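Local coordinates for protein elongin-C (Saccharomyces cerevisiae, PDB 5ZB2) that serves as the linker subunit of a cullin-3 ubiquitin ligase that polyubiquitylates RNA polymerase II for proteolysis, and takes part in global genomic repair, at residues T21-Y30 with R47-L58; A37-A45 with L95-I103. All coordinates share one frame; numbering follows the deposited sequence.

From the N terminus the chain runs through strand 19-23, turns, and returns as strand 29-33. A loop at 37-45 leads to strand 47-49 and then helix 55-71. Interaction 1 closes the chain here, setting 47-58 beside 21-30. Interaction 2 closes a longer loop and brings 95-103, the end of helix 91-101 and the C terminus, back to 37-45. The two cross, because their segments alternate along the chain. Their centres lie about 13 Å apart, and they touch where L43 packs on L22 and I48, and where A97 meets F53 and I57. Together they tie the small sheet of this Skp1-family POZ fold to its helices.

Interaction 1. Residues T21-Y30 with R47-L58; sequences TLVSKDDKEY and RIELKQFDSHIL
Strands 21-23 and 47-49 run parallel, 12° apart, with axes 5.0 Å apart at closest approach. Both backbone polar atoms of V23 bond to the neighbouring segment: V23 N donates to I48 O at 3.0 Å, and V23 O accepts from L50 N. F53 O takes two donors, S24 OG at 2.9 Å and K25 N at 3.1 Å. They fasten the turn after strand 19-23 to the loop before the helix. S24 reaches this carbonyl with OG anti to its own N (chi1 179°).

L22 is buried. Its CD1 meets L50 CD1 at 3.6 Å and also touches I48 CB, while CD2 faces L58 CD2. An alanine in place of L22 would probably leave L50 and L58 without the methyls they pack on and open a gap beneath the sheet. On the other face of the strands, V23 CG2 lies over the rim of the R47 guanidinium, 3.4 Å from NH2. E49 OE2 lies at that group's edge, in its plane, and takes a salt bridge from R47 NH1. L58 CD2 comes 3.4 Å from V23 O, and the Y30 side chain crosses that of L58 at about a right angle, CE1 nearest L58 CB.

In this Skp1-family POZ fold the contact joins the three-stranded mixed sheet (order 29-33, 19-23, 47-49) to the first turn of helix 55-71. D54 and I57 pack on E93 of helix 91-101.

Interaction 2. Residues A37-A45 with L95-I103; sequences AMISPTLKA and LLAADYLSI
Y100 meets the loop through its backbone: Y100 O lies 3.3 Å from T42 CG2. One residue earlier, D99 forms a salt bridge with K59 of one RAD7 chain. L101 buries the largest area of its segment. Its carbonyl oxygen accepts a hydrogen bond from S40 OG at 2.9 Å. The hydroxyl lies in the carbonyl plane, on a lone pair, with a C=O...donor angle of 127°. S40 places OG there with chi1 at 178°, anti to the backbone N. S40 OG in turn accepts from T42 OG1 at 3.0 Å. S40 OG thus donates to the helix end and accepts from the threonine, whose own chi1 of 69° turns OG1 back toward the serine. L101 CA lies 3.4 Å from T42 OG1. The L101 side chain stays on the loop side, with CD2 3.7 Å from T42 OG1. It crosses that of L43 obliquely, L101 CD2 to L43 CG 4.2 Å.

S102 leaves the helix with positive phi, in a Schellman motif. S102 N bonds back to D99 O, and I103 N bonds back to A98 O. The reversal brings S102 CB and the backbone oxygens of L101 and S102 up to CD of P41. I103, the last residue, sets CG2 against S40 CB at 3.7 Å. It also packs on L65 of helix 55-71, and its backbone hydrogen-bonds to the other RAD7 chain.

The contact is small, with 294 Å² buried. Its chemistry is that of a C-terminal helix end: L101 O, past the Schellman bonds, takes its bond from a loop hydroxyl. Apolar touches of P41, L43 and I103 accompany that bond. The docking therefore rests on one directed polar link, fixed in orientation by the S40 and T42 hydroxyl pair.

Interaction 1. Residues T21-Y30 with R47-L58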
loop_
_atom_site.group_PDB
_atom_site.type_symbol
_atom_site.label_atom_id
_atom_site.label_comp_id
_atom_site.label_asym_id
_atom_site.label_seq_id
_atom_site.Cartn_x
_atom_site.Cartn_y
_atom_site.Cartn_z
ATOM N N THR B 21 -44.454 -20.371 -17.748
ATOM C CA THR B 21 -43.482 -20.473 -18.827
ATOM C C THR B 21 -42.410 -19.398 -18.696
ATOM O O THR B 21 -42.631 -18.333 -18.110
ATOM C CB THR B 21 -44.167 -20.355 -20.190
ATOM O OG1 THR B 21 -43.183 -20.432 -21.229
ATOM C CG2 THR B 21 -44.927 -19.039 -20.314
ATOM N N LEU B 22 -41.237 -19.688 -19.255
ATOM C CA LEU B 22 -40.099 -18.781 -19.185
ATOM C C LEU B 22 -39.275 -18.928 -20.455
ATOM O O LEU B 22 -38.918 -20.045 -20.839
ATOM C CB LEU B 22 -39.237 -19.076 -17.952
ATOM C CG LEU B 22 -38.167 -18.037 -17.613
ATOM C CD1 LEU B 22 -38.816 -16.750 -17.136
ATOM C CD2 LEU B 22 -37.205 -18.578 -16.569
ATOM N N VAL B 23 -38.973 -17.802 -21.097
ATOM C CA VAL B 23 -38.269 -17.789 -22.373
ATOM C C VAL B 23 -36.867 -17.233 -22.167
ATOM O O VAL B 23 -36.642 -16.337 -21.347
ATOM C CB VAL B 23 -39.037 -16.962 -23.427
ATOM C CG1 VAL B 23 -38.317 -16.989 -24.770
ATOM C CG2 VAL B 23 -40.454 -17.486 -23.574
ATOM N N SER B 24 -35.921 -17.774 -22.931
ATOM C CA SER B 24 -34.531 -17.350 -22.892
ATOM C C SER B 24 -34.235 -16.421 -24.066
ATOM O O SER B 24 -35.097 -16.133 -24.901
ATOM C CB SER B 24 -33.603 -18.566 -22.924
ATOM O OG SER B 24 -32.245 -18.165 -22.915
ATOM N N LYS B 25 -32.991 -15.941 -24.130
ATOM C CA LYS B 25 -32.555 -15.187 -25.300
ATOM C C LYS B 25 -32.729 -16.021 -26.562
ATOM O O LYS B 25 -33.281 -15.551 -27.563
ATOM C CB LYS B 25 -31.099 -14.750 -25.135
ATOM C CG LYS B 25 -30.600 -13.852 -26.257
ATOM C CD LYS B 25 -29.212 -13.307 -25.967
ATOM C CE LYS B 25 -28.771 -12.327 -27.044
ATOM N NZ LYS B 25 -27.441 -11.724 -26.747
ATOM N N ASP B 26 -32.260 -17.265 -26.530
ATOM C CA ASP B 26 -32.627 -18.224 -27.556
ATOM C C ASP B 26 -34.096 -18.607 -27.395
ATOM O O ASP B 26 -34.696 -18.443 -26.328
ATOM C CB ASP B 26 -31.743 -19.469 -27.474
ATOM C CG ASP B 26 -30.294 -19.177 -27.814
ATOM O OD1 ASP B 26 -30.049 -18.286 -28.656
ATOM O OD2 ASP B 26 -29.403 -19.840 -27.243
ATOM N N ASP B 27 -34.678 -19.127 -28.474
ATOM C CA ASP B 27 -36.094 -19.469 -28.463
ATOM C C ASP B 27 -36.429 -20.599 -27.495
ATOM O O ASP B 27 -37.613 -20.900 -27.314
ATOM C CB ASP B 27 -36.548 -19.842 -29.875
ATOM C CG ASP B 27 -36.482 -18.670 -30.835
ATOM O OD1 ASP B 27 -36.660 -17.518 -30.382
ATOM O OD2 ASP B 27 -36.250 -18.898 -32.041
ATOM N N LYS B 28 -35.430 -21.224 -26.872
ATOM C CA LYS B 28 -35.696 -22.292 -25.918
ATOM C C LYS B 28 -36.513 -21.767 -24.743
ATOM O O LYS B 28 -36.240 -20.691 -24.206
ATOM C CB LYS B 28 -34.382 -22.894 -25.417
ATOM C CG LYS B 28 -33.447 -23.360 -26.523
ATOM C CD LYS B 28 -32.245 -24.105 -25.964
ATOM C CE LYS B 28 -31.191 -24.346 -27.033
ATOM N NZ LYS B 28 -31.713 -25.167 -28.159
ATOM N N GLU B 29 -37.518 -22.539 -24.343
ATOM C CA GLU B 29 -38.420 -22.173 -23.262
ATOM C C GLU B 29 -38.169 -23.053 -22.043
ATOM O O GLU B 29 -37.510 -24.093 -22.118
ATOM C CB GLU B 29 -39.882 -22.292 -23.712
ATOM C CG GLU B 29 -40.249 -21.386 -24.878
ATOM C CD GLU B 29 -41.713 -21.493 -25.264
ATOM O OE1 GLU B 29 -42.432 -22.314 -24.656
ATOM O OE2 GLU B 29 -42.145 -20.757 -26.175
ATOM N N TYR B 30 -38.709 -22.616 -20.907
ATOM C CA TYR B 30 -38.583 -23.346 -19.654
ATOM C C TYR B 30 -39.839 -23.125 -18.825
ATOM O O TYR B 30 -40.339 -22.000 -18.735
ATOM C CB TYR B 30 -37.348 -22.898 -18.862
ATOM C CG TYR B 30 -36.038 -23.127 -19.579
ATOM C CD1 TYR B 30 -35.506 -22.160 -20.420
ATOM C CD2 TYR B 30 -35.331 -24.309 -19.411
ATOM C CE1 TYR B 30 -34.309 -22.366 -21.077
ATOM C CE2 TYR B 30 -34.134 -24.523 -20.065
ATOM C CZ TYR B 30 -33.628 -23.549 -20.896
ATOM O OH TYR B 30 -32.436 -23.754 -21.548
ATOM N N ARG B 47 -46.077 -15.226 -18.597
ATOM C CA ARG B 47 -44.986 -15.483 -19.522
ATOM C C ARG B 47 -43.985 -14.341 -19.415
ATOM O O ARG B 47 -44.373 -13.171 -19.397
ATOM C CB ARG B 47 -45.494 -15.611 -20.964
ATOM C CG ARG B 47 -44.417 -15.909 -21.997
ATOM C CD ARG B 47 -45.018 -15.947 -23.391
ATOM N NE ARG B 47 -44.071 -16.399 -24.408
ATOM C CZ ARG B 47 -43.226 -15.606 -25.062
ATOM N NH1 ARG B 47 -43.187 -14.304 -24.810
ATOM N NH2 ARG B 47 -42.413 -16.119 -25.974
ATOM N N ILE B 48 -42.701 -14.687 -19.347
ATOM C CA ILE B 48 -41.631 -13.707 -19.204
ATOM C C ILE B 48 -40.582 -13.968 -20.274
ATOM O O ILE B 48 -40.246 -15.122 -20.563
ATOM C CB ILE B 48 -40.995 -13.755 -17.798
ATOM C CG1 ILE B 48 -42.050 -13.501 -16.715
ATOM C CG2 ILE B 48 -39.853 -12.747 -17.688
ATOM C CD1 ILE B 48 -42.695 -12.127 -16.772
ATOM N N GLU B 49 -40.062 -12.890 -20.856
ATOM C CA GLU B 49 -39.010 -12.952 -21.865
ATOM C C GLU B 49 -37.727 -12.428 -21.233
ATOM O O GLU B 49 -37.637 -11.244 -20.892
ATOM C CB GLU B 49 -39.387 -12.137 -23.100
ATOM C CG GLU B 49 -40.677 -12.583 -23.766
ATOM C CD GLU B 49 -41.053 -11.709 -24.947
ATOM O OE1 GLU B 49 -40.354 -10.703 -25.189
ATOM O OE2 GLU B 49 -42.046 -12.030 -25.631
ATOM N N LEU B 50 -36.741 -13.306 -21.078
ATOM C CA LEU B 50 -35.480 -12.963 -20.432
ATOM C C LEU B 50 -34.373 -12.895 -21.480
ATOM O O LEU B 50 -33.505 -13.766 -21.568
ATOM C CB LEU B 50 -35.147 -13.979 -19.337
ATOM C CG LEU B 50 -36.151 -14.112 -18.192
ATOM C CD1 LEU B 50 -35.601 -15.056 -17.136
ATOM C CD2 LEU B 50 -36.482 -12.759 -17.577
ATOM N N LYS B 51 -34.414 -11.838 -22.284
ATOM C CA LYS B 51 -33.325 -11.565 -23.202
ATOM C C LYS B 51 -32.046 -11.280 -22.413
ATOM O O LYS B 51 -32.063 -11.083 -21.196
ATOM C CB LYS B 51 -33.674 -10.387 -24.109
ATOM C CG LYS B 51 -34.933 -10.599 -24.938
ATOM C CD LYS B 51 -35.228 -9.399 -25.825
ATOM C CE LYS B 51 -36.464 -9.630 -26.680
ATOM N NZ LYS B 51 -36.744 -8.479 -27.581
ATOM N N GLN B 52 -30.924 -11.267 -23.129
ATOM C CA GLN B 52 -29.599 -11.002 -22.573
ATOM C C GLN B 52 -29.074 -12.144 -21.713
ATOM O O GLN B 52 -28.021 -11.994 -21.079
ATOM C CB GLN B 52 -29.576 -9.710 -21.747
ATOM C CG GLN B 52 -30.021 -8.471 -22.506
ATOM C CD GLN B 52 -30.168 -7.260 -21.602
ATOM O OE1 GLN B 52 -30.167 -7.382 -20.378
ATOM N NE2 GLN B 52 -30.294 -6.084 -22.205
ATOM N N PHE B 53 -29.768 -13.281 -21.666
ATOM C CA PHE B 53 -29.329 -14.434 -20.892
ATOM C C PHE B 53 -29.416 -15.684 -21.753
ATOM O O PHE B 53 -30.435 -15.923 -22.409
ATOM C CB PHE B 53 -30.172 -14.605 -19.621
ATOM C CG PHE B 53 -29.887 -13.581 -18.556
ATOM C CD1 PHE B 53 -28.602 -13.105 -18.349
ATOM C CD2 PHE B 53 -30.909 -13.097 -17.757
ATOM C CE1 PHE B 53 -28.342 -12.168 -17.371
ATOM C CE2 PHE B 53 -30.655 -12.156 -16.776
ATOM C CZ PHE B 53 -29.370 -11.692 -16.583
ATOM N N ASP B 54 -28.349 -16.479 -21.740
ATOM C CA ASP B 54 -28.260 -17.671 -22.566
ATOM C C ASP B 54 -29.083 -18.810 -21.966
ATOM O O ASP B 54 -29.601 -18.730 -20.849
ATOM C CB ASP B 54 -26.802 -18.099 -22.726
ATOM C CG ASP B 54 -25.945 -17.022 -23.365
ATOM O OD1 ASP B 54 -26.480 -16.240 -24.178
ATOM O OD2 ASP B 54 -24.738 -16.957 -23.050
ATOM N N SER B 55 -29.187 -19.896 -22.734
ATOM C CA SER B 55 -30.019 -21.024 -22.328
ATOM C C SER B 55 -29.440 -21.734 -21.112
ATOM O O SER B 55 -30.187 -22.168 -20.226
ATOM C CB SER B 55 -30.170 -21.995 -23.499
ATOM O OG SER B 55 -30.743 -21.347 -24.622
ATOM N N HIS B 56 -28.114 -21.865 -21.049
ATOM C CA HIS B 56 -27.492 -22.561 -19.927
ATOM C C HIS B 56 -27.678 -21.803 -18.619
ATOM O O HIS B 56 -27.689 -22.416 -17.545
ATOM C CB HIS B 56 -26.005 -22.781 -20.209
ATOM C CG HIS B 56 -25.232 -21.516 -20.413
ATOM N ND1 HIS B 56 -24.495 -20.923 -19.410
ATOM C CD2 HIS B 56 -25.079 -20.731 -21.505
ATOM C CE1 HIS B 56 -23.921 -19.828 -19.876
ATOM N NE2 HIS B 56 -24.261 -19.689 -21.145
ATOM N N ILE B 57 -27.831 -20.478 -18.682
ATOM C CA ILE B 57 -28.011 -19.692 -17.464
ATOM C C ILE B 57 -29.402 -19.922 -16.885
ATOM O O ILE B 57 -29.550 -20.247 -15.701
ATOM C CB ILE B 57 -27.756 -18.200 -17.748
ATOM C CG1 ILE B 57 -26.318 -17.979 -18.231
ATOM C CG2 ILE B 57 -28.045 -17.351 -16.514
ATOM C CD1 ILE B 57 -25.238 -18.373 -17.228
ATOM N N LEU B 58 -30.441 -19.755 -17.707
ATOM C CA LEU B 58 -31.806 -19.921 -17.217
ATOM C C LEU B 58 -32.038 -21.331 -16.696
ATOM O O LEU B 58 -32.685 -21.519 -15.658
ATOM C CB LEU B 58 -32.809 -19.591 -18.321
ATOM C CG LEU B 58 -33.080 -18.104 -18.543
ATOM C CD1 LEU B 58 -31.901 -17.426 -19.219
ATOM C CD2 LEU B 58 -34.349 -17.907 -19.355
#

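Interaction 2. Residues A37-A45 with L95-I103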
loop_
_atom_site.group_PDB
_atom_site.type_symbol
_atom_site.label_atom_id
_atom_site.label_comp_id
_atom_site.label_asym_id
_atom_site.label_seq_id
_atom_site.Cartn_x
_atom_site.Cartn_y
_atom_site.Cartn_z
ATOM N N ALA B 37 -41.494 -20.264 -8.932
ATOM C CA ALA B 37 -41.239 -18.940 -9.485
ATOM C C ALA B 37 -41.664 -17.828 -8.535
ATOM O O ALA B 37 -41.178 -16.699 -8.666
ATOM C CB ALA B 37 -41.960 -18.784 -10.825
ATOM N N MET B 38 -42.556 -18.118 -7.585
ATOM C CA MET B 38 -42.956 -17.119 -6.600
ATOM C C MET B 38 -41.784 -16.664 -5.742
ATOM O O MET B 38 -41.844 -15.578 -5.157
ATOM C CB MET B 38 -44.068 -17.680 -5.710
ATOM C CG MET B 38 -44.494 -16.760 -4.572
ATOM S SD MET B 38 -45.887 -17.419 -3.638
ATOM C CE MET B 38 -45.944 -16.280 -2.255
ATOM N N ILE B 39 -40.724 -17.471 -5.652
ATOM C CA ILE B 39 -39.552 -17.083 -4.871
ATOM C C ILE B 39 -38.935 -15.815 -5.439
ATOM O O ILE B 39 -38.412 -14.979 -4.693
ATOM C CB ILE B 39 -38.530 -18.237 -4.830
ATOM C CG1 ILE B 39 -39.184 -19.510 -4.280
ATOM C CG2 ILE B 39 -37.322 -17.846 -3.982
ATOM C CD1 ILE B 39 -38.306 -20.737 -4.352
ATOM N N SER B 40 -38.985 -15.648 -6.758
ATOM C CA SER B 40 -38.456 -14.462 -7.415
ATOM C C SER B 40 -39.487 -13.340 -7.359
ATOM O O SER B 40 -40.559 -13.459 -7.967
ATOM C CB SER B 40 -38.089 -14.774 -8.867
ATOM O OG SER B 40 -37.605 -13.622 -9.533
ATOM N N PRO B 41 -39.216 -12.245 -6.643
ATOM C CA PRO B 41 -40.174 -11.127 -6.641
ATOM C C PRO B 41 -40.384 -10.511 -8.012
ATOM O O PRO B 41 -41.390 -9.819 -8.216
ATOM C CB PRO B 41 -39.543 -10.120 -5.669
ATOM C CG PRO B 41 -38.599 -10.922 -4.837
ATOM C CD PRO B 41 -38.080 -11.989 -5.741
ATOM N N THR B 42 -39.475 -10.740 -8.956
ATOM C CA THR B 42 -39.561 -10.144 -10.281
ATOM C C THR B 42 -40.264 -11.042 -11.292
ATOM O O THR B 42 -40.393 -10.651 -12.457
ATOM C CB THR B 42 -38.156 -9.801 -10.793
ATOM O OG1 THR B 42 -37.429 -11.007 -11.060
ATOM C CG2 THR B 42 -37.393 -8.975 -9.761
ATOM N N LEU B 43 -40.720 -12.224 -10.881
ATOM C CA LEU B 43 -41.403 -13.166 -11.767
ATOM C C LEU B 43 -42.843 -13.320 -11.288
ATOM O O LEU B 43 -43.145 -14.160 -10.436
ATOM C CB LEU B 43 -40.680 -14.515 -11.806
ATOM C CG LEU B 43 -39.348 -14.564 -12.557
ATOM C CD1 LEU B 43 -38.743 -15.955 -12.454
ATOM C CD2 LEU B 43 -39.515 -14.165 -14.018
ATOM N N LYS B 44 -43.730 -12.502 -11.848
ATOM C CA LYS B 44 -45.168 -12.582 -11.600
ATOM C C LYS B 44 -45.814 -12.863 -12.954
ATOM O O LYS B 44 -46.141 -11.943 -13.708
ATOM C CB LYS B 44 -45.692 -11.304 -10.957
ATOM C CG LYS B 44 -44.970 -10.930 -9.664
ATOM C CD LYS B 44 -45.011 -12.064 -8.643
ATOM C CE LYS B 44 -44.272 -11.703 -7.363
ATOM N NZ LYS B 44 -44.211 -12.851 -6.409
ATOM N N ALA B 45 -45.997 -14.145 -13.253
ATOM C CA ALA B 45 -46.340 -14.584 -14.597
ATOM C C ALA B 45 -46.989 -15.968 -14.548
ATOM O O ALA B 45 -46.929 -16.621 -13.508
ATOM C CB ALA B 45 -45.085 -14.595 -15.455
ATOM N N LEU B 95 -24.393 -14.702 -11.486
ATOM C CA LEU B 95 -24.586 -13.706 -10.437
ATOM C C LEU B 95 -25.485 -12.577 -10.925
ATOM O O LEU B 95 -26.408 -12.153 -10.221
ATOM C CB LEU B 95 -23.236 -13.156 -9.972
ATOM C CG LEU B 95 -23.293 -11.946 -9.032
ATOM C CD1 LEU B 95 -24.137 -12.241 -7.795
ATOM C CD2 LEU B 95 -21.891 -11.535 -8.630
ATOM N N LEU B 96 -25.230 -12.082 -12.138
ATOM C CA LEU B 96 -26.045 -11.001 -12.684
ATOM C C LEU B 96 -27.500 -11.429 -12.834
ATOM O O LEU B 96 -28.416 -10.635 -12.583
ATOM C CB LEU B 96 -25.479 -10.547 -14.030
ATOM C CG LEU B 96 -24.038 -10.037 -14.024
ATOM C CD1 LEU B 96 -23.627 -9.584 -15.421
ATOM C CD2 LEU B 96 -23.857 -8.907 -13.017
ATOM N N ALA B 97 -27.737 -12.677 -13.243
ATOM C CA ALA B 97 -29.109 -13.153 -13.384
ATOM C C ALA B 97 -29.793 -13.270 -12.028
ATOM O O ALA B 97 -30.968 -12.913 -11.886
ATOM C CB ALA B 97 -29.128 -14.495 -14.112
ATOM N N ALA B 98 -29.075 -13.770 -11.021
ATOM C CA ALA B 98 -29.651 -13.866 -9.684
ATOM C C ALA B 98 -29.991 -12.486 -9.139
ATOM O O ALA B 98 -30.999 -12.315 -8.444
ATOM C CB ALA B 98 -28.686 -14.587 -8.744
ATOM N N ASP B 99 -29.157 -11.490 -9.444
ATOM C CA ASP B 99 -29.422 -10.132 -8.984
ATOM C C ASP B 99 -30.695 -9.588 -9.616
ATOM O O ASP B 99 -31.594 -9.105 -8.918
ATOM C CB ASP B 99 -28.231 -9.233 -9.311
ATOM C CG ASP B 99 -28.414 -7.821 -8.805
ATOM O OD1 ASP B 99 -29.180 -7.632 -7.837
ATOM O OD2 ASP B 99 -27.787 -6.899 -9.370
ATOM N N TYR B 100 -30.790 -9.664 -10.945
ATOM C CA TYR B 100 -31.988 -9.192 -11.626
ATOM C C TYR B 100 -33.231 -9.907 -11.110
ATOM O O TYR B 100 -34.276 -9.280 -10.902
ATOM C CB TYR B 100 -31.843 -9.388 -13.134
ATOM C CG TYR B 100 -33.042 -8.907 -13.917
ATOM C CD1 TYR B 100 -33.253 -7.553 -14.138
ATOM C CD2 TYR B 100 -33.966 -9.806 -14.434
ATOM C CE1 TYR B 100 -34.347 -7.106 -14.850
ATOM C CE2 TYR B 100 -35.064 -9.370 -15.149
ATOM C CZ TYR B 100 -35.250 -8.019 -15.354
ATOM O OH TYR B 100 -36.341 -7.576 -16.066
ATOM N N LEU B 101 -33.135 -11.219 -10.894
ATOM C CA LEU B 101 -34.246 -11.985 -10.347
ATOM C C LEU B 101 -34.391 -11.827 -8.841
ATOM O O LEU B 101 -35.394 -12.286 -8.282
ATOM C CB LEU B 101 -34.075 -13.469 -10.685
ATOM C CG LEU B 101 -34.050 -13.828 -12.170
ATOM C CD1 LEU B 101 -33.782 -15.313 -12.341
ATOM C CD2 LEU B 101 -35.352 -13.435 -12.853
ATOM N N SER B 102 -33.426 -11.198 -8.172
ATOM C CA SER B 102 -33.480 -11.012 -6.723
ATOM C C SER B 102 -33.629 -12.350 -6.004
ATOM O O SER B 102 -34.385 -12.479 -5.039
ATOM C CB SER B 102 -34.610 -10.058 -6.335
ATOM O OG SER B 102 -34.482 -8.819 -7.009
ATOM N N ILE B 103 -32.899 -13.354 -6.480
ATOM C CA ILE B 103 -32.914 -14.678 -5.872
ATOM C C ILE B 103 -31.537 -15.022 -5.324
ATOM O O ILE B 103 -31.368 -16.038 -4.650
ATOM C CB ILE B 103 -33.378 -15.742 -6.879
ATOM C CG1 ILE B 103 -32.474 -15.728 -8.118
ATOM C CG2 ILE B 103 -34.836 -15.501 -7.251
ATOM C CD1 ILE B 103 -32.800 -16.798 -9.138
#